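Local atomic coordinates of lovastatin nonaketide synthase mokA (PDB entry 6AD3), a protein that catalyses, as a type I polyketide synthase, the iterative nine-step assembly of the monacolin K (lovastatin) polyketide, and is represented here by its condensation domain. Residues 128-133 with 147-152. The protein carries 1 engineered substitution. Residues are numbered along the deposited sequence; the frame is centred on the assembly and turned at random.
Sequences IFRTGF and QIVFGR
Arg130 and Phe150 meet through backbone and side chain alike. The Phe150 amide donates to Arg130 O (N to O 2.8 Å), and the arginine chain then runs past the Phe150 carbonyl. Arg130 CB lies 3.8 Å from Arg152 C, CG passes Phe150 O, and CD lies 3.5 Å from Phe150 O, with Gly151 O a little farther off. Extended from CG to NE, the chain delivers Arg130 NH2 to Phe150 O at 3.1 Å, a bond in the guanidinium plane with an N-H...O angle of 162°; NE turns instead to Arg124 O in helix 112-125. Gly132 pairs with Ile148 through two backbone bonds, and Phe150 CE2 comes to 3.6 Å from Gly132 N, while Ile148 CG2 sits over one face of that ring, toward its rim. On the other face of the sheet from Ile148, Thr131 CG2 touches Gln147 CB, and a water donates to both Thr131 OG1, also hydrogen-bonded to Glu127 O, and Gln147 OE1. The Gln147 and Phe133 side chains lie side by side, amide and ring planes 11° apart, touching through Gln147 CG and Phe133 CE2 (3.8 Å); Gln147 NE2 donates to Pro77 O. Alternating hydrogen-bonded and non-hydrogen-bonded pairs mark an antiparallel beta hairpin, its strand 145-150 central in a three-stranded sheet completed by strand 72-77.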
ATOM      1  N   ILE A 128      18.495  -0.587   6.624  1.00 13.27           N
ATOM      2  CA  ILE A 128      17.128  -0.801   7.108  1.00 12.65           C
ATOM      3  C   ILE A 128      16.825  -2.310   7.227  1.00 14.28           C
ATOM      4  O   ILE A 128      15.969  -2.699   7.984  1.00 14.41           O
ATOM      5  CB  ILE A 128      16.091  -0.069   6.205  1.00 13.56           C
ATOM      6  CG1 ILE A 128      14.689  -0.096   6.820  1.00 13.84           C
ATOM      7  CG2 ILE A 128      16.030  -0.672   4.818  1.00 14.67           C
ATOM      8  CD1 ILE A 128      14.597   0.546   8.190  1.00 15.72           C
ATOM      9  N   PHE A 129      17.647  -3.151   6.579  1.00 12.64           N
ATOM     10  CA  PHE A 129      17.490  -4.595   6.697  1.00 13.66           C
ATOM     11  C   PHE A 129      18.382  -5.165   7.790  1.00 13.65           C
ATOM     12  O   PHE A 129      18.390  -6.401   8.013  1.00 16.62           O
ATOM     13  CB  PHE A 129      17.775  -5.297   5.357  1.00 12.84           C
ATOM     14  CG  PHE A 129      16.819  -4.921   4.259  1.00 12.21           C
ATOM     15  CD1 PHE A 129      15.547  -4.423   4.545  1.00 13.21           C
ATOM     16  CD2 PHE A 129      17.201  -5.043   2.930  1.00 12.70           C
ATOM     17  CE1 PHE A 129      14.676  -4.076   3.528  1.00 13.94           C
ATOM     18  CE2 PHE A 129      16.319  -4.727   1.912  1.00 13.84           C
ATOM     19  CZ  PHE A 129      15.075  -4.223   2.197  1.00 12.84           C
ATOM     20  N   ARG A 130      19.172  -4.295   8.430  1.00 14.80           N
ATOM     21  CA  ARG A 130      19.916  -4.657   9.643  1.00 16.78           C
ATOM     22  C   ARG A 130      19.592  -3.697  10.764  1.00 15.52           C
ATOM     23  O   ARG A 130      20.469  -3.248  11.565  1.00 18.91           O
ATOM     24  CB  ARG A 130      21.412  -4.778   9.396  1.00 19.42           C
ATOM     25  CG  ARG A 130      21.999  -3.877   8.401  1.00 23.31           C
ATOM     26  CD  ARG A 130      23.426  -4.324   8.068  1.00 24.42           C
ATOM     27  NE  ARG A 130      23.960  -3.483   7.025  1.00 25.95           N
ATOM     28  CZ  ARG A 130      24.496  -2.295   7.198  1.00 27.19           C
ATOM     29  NH1 ARG A 130      24.942  -1.646   6.155  1.00 27.47           N
ATOM     30  NH2 ARG A 130      24.716  -1.815   8.405  1.00 24.16           N
ATOM     31  N   THR A 131      18.313  -3.369  10.839  1.00 15.52           N
ATOM     32  CA  THR A 131      17.817  -2.449  11.828  1.00 15.65           C
ATOM     33  C   THR A 131      16.883  -3.137  12.827  1.00 17.34           C
ATOM     34  O   THR A 131      15.955  -3.865  12.460  1.00 16.12           O
ATOM     35  CB  THR A 131      17.131  -1.242  11.147  1.00 15.45           C
ATOM     36  OG1 THR A 131      18.146  -0.450  10.482  1.00 14.47           O
ATOM     37  CG2 THR A 131      16.429  -0.355  12.161  1.00 15.59           C
ATOM     38  N   GLY A 132      17.128  -2.881  14.100  1.00 17.45           N
ATOM     39  CA  GLY A 132      16.153  -3.198  15.120  1.00 18.59           C
ATOM     40  C   GLY A 132      15.448  -1.981  15.655  1.00 18.25           C
ATOM     41  O   GLY A 132      15.814  -0.846  15.366  1.00 18.26           O
ATOM     42  N   PHE A 133      14.423  -2.208  16.458  1.00 19.85           N
ATOM     43  CA  PHE A 133      13.589  -1.130  16.932  1.00 19.96           C
ATOM     44  C   PHE A 133      13.396  -1.330  18.424  1.00 25.61           C
ATOM     45  O   PHE A 133      12.833  -2.323  18.853  1.00 22.54           O
ATOM     46  CB  PHE A 133      12.220  -1.128  16.233  1.00 20.34           C
ATOM     47  CG  PHE A 133      12.294  -0.908  14.733  1.00 16.95           C
ATOM     48  CD1 PHE A 133      12.642  -1.930  13.891  1.00 16.00           C
ATOM     49  CD2 PHE A 133      12.194   0.365  14.224  1.00 18.20           C
ATOM     50  CE1 PHE A 133      12.868  -1.685  12.542  1.00 16.67           C
ATOM     51  CE2 PHE A 133      12.403   0.624  12.879  1.00 17.42           C
ATOM     52  CZ  PHE A 133      12.692  -0.419  12.028  1.00 16.14           C
ATOM     53  N   GLN A 147      15.376   3.458  16.020  1.00 19.55           N
ATOM     54  CA  GLN A 147      16.055   2.522  15.129  1.00 17.30           C
ATOM     55  C   GLN A 147      17.491   2.271  15.624  1.00 17.94           C
ATOM     56  O   GLN A 147      18.238   3.207  15.862  1.00 18.40           O
ATOM     57  CB  GLN A 147      16.137   3.096  13.704  1.00 16.61           C
ATOM     58  CG  GLN A 147      14.814   3.529  13.113  1.00 18.97           C
ATOM     59  CD  GLN A 147      14.972   3.939  11.661  1.00 18.69           C
ATOM     60  OE1 GLN A 147      15.090   3.081  10.787  1.00 19.53           O
ATOM     61  NE2 GLN A 147      15.037   5.237  11.409  1.00 17.96           N
ATOM     62  N   ILE A 148      17.851   1.009  15.750  1.00 16.55           N
ATOM     63  CA  ILE A 148      19.190   0.610  16.038  1.00 18.79           C
ATOM     64  C   ILE A 148      19.791  -0.036  14.818  1.00 18.25           C
ATOM     65  O   ILE A 148      19.301  -1.065  14.355  1.00 17.42           O
ATOM     66  CB  ILE A 148      19.198  -0.450  17.136  1.00 20.21           C
ATOM     67  CG1 ILE A 148      18.500   0.069  18.361  1.00 24.51           C
ATOM     68  CG2 ILE A 148      20.617  -0.896  17.428  1.00 22.93           C
ATOM     69  CD1 ILE A 148      17.993  -1.052  19.275  1.00 32.80           C
ATOM     70  N   VAL A 149      20.835   0.566  14.270  1.00 19.09           N
ATOM     71  CA  VAL A 149      21.445   0.022  13.055  1.00 19.97           C
ATOM     72  C   VAL A 149      22.606  -0.845  13.450  1.00 22.16           C
ATOM     73  O   VAL A 149      23.536  -0.375  14.076  1.00 22.03           O
ATOM     74  CB  VAL A 149      21.917   1.133  12.097  1.00 22.42           C
ATOM     75  CG1 VAL A 149      22.618   0.531  10.889  1.00 24.81           C
ATOM     76  CG2 VAL A 149      20.735   1.980  11.657  1.00 18.32           C
ATOM     77  N   PHE A 150      22.512  -2.128  13.142  1.00 18.75           N
ATOM     78  CA  PHE A 150      23.531  -3.083  13.488  1.00 22.27           C
ATOM     79  C   PHE A 150      24.552  -3.179  12.372  1.00 24.53           C
ATOM     80  O   PHE A 150      24.231  -2.969  11.189  1.00 24.24           O
ATOM     81  CB  PHE A 150      22.917  -4.460  13.723  1.00 22.45           C
ATOM     82  CG  PHE A 150      21.962  -4.511  14.872  1.00 24.07           C
ATOM     83  CD1 PHE A 150      22.438  -4.607  16.179  1.00 26.56           C
ATOM     84  CD2 PHE A 150      20.604  -4.584  14.660  1.00 25.23           C
ATOM     85  CE1 PHE A 150      21.555  -4.667  17.252  1.00 28.08           C
ATOM     86  CE2 PHE A 150      19.717  -4.725  15.734  1.00 30.64           C
ATOM     87  CZ  PHE A 150      20.193  -4.733  17.028  1.00 29.84           C
ATOM     88  N   GLY A 151      25.760  -3.594  12.721  1.00 24.33           N
ATOM     89  CA  GLY A 151      26.807  -3.794  11.713  1.00 22.91           C
ATOM     90  C   GLY A 151      26.468  -4.947  10.777  1.00 23.50           C
ATOM     91  O   GLY A 151      26.814  -4.930   9.578  1.00 25.37           O
ATOM     92  N   ARG A 152      25.741  -5.938  11.292  1.00 24.22           N
ATOM     93  CA  ARG A 152      25.395  -7.099  10.486  1.00 26.79           C
ATOM     94  C   ARG A 152      23.911  -7.419  10.617  1.00 21.25           C
ATOM     95  O   ARG A 152      23.323  -7.241  11.678  1.00 20.01           O
ATOM     96  CB  ARG A 152      26.241  -8.304  10.895  1.00 33.13           C
ATOM     97  CG  ARG A 152      27.718  -8.162  10.495  1.00 48.01           C
ATOM     98  CD  ARG A 152      28.592  -9.348  10.924  1.00 62.91           C
ATOM     99  NE  ARG A 152      27.828 -10.523  11.367  1.00 77.29           N
ATOM    100  CZ  ARG A 152      28.152 -11.787  11.081  1.00 85.06           C
ATOM    101  NH1 ARG A 152      29.199 -12.059  10.308  1.00 85.49           N
ATOM    102  NH2 ARG A 152      27.415 -12.784  11.556  1.00 77.30           N
TER
HETATM  103  O   HOH W   1      17.533   2.173   9.569  1.00 15.73           O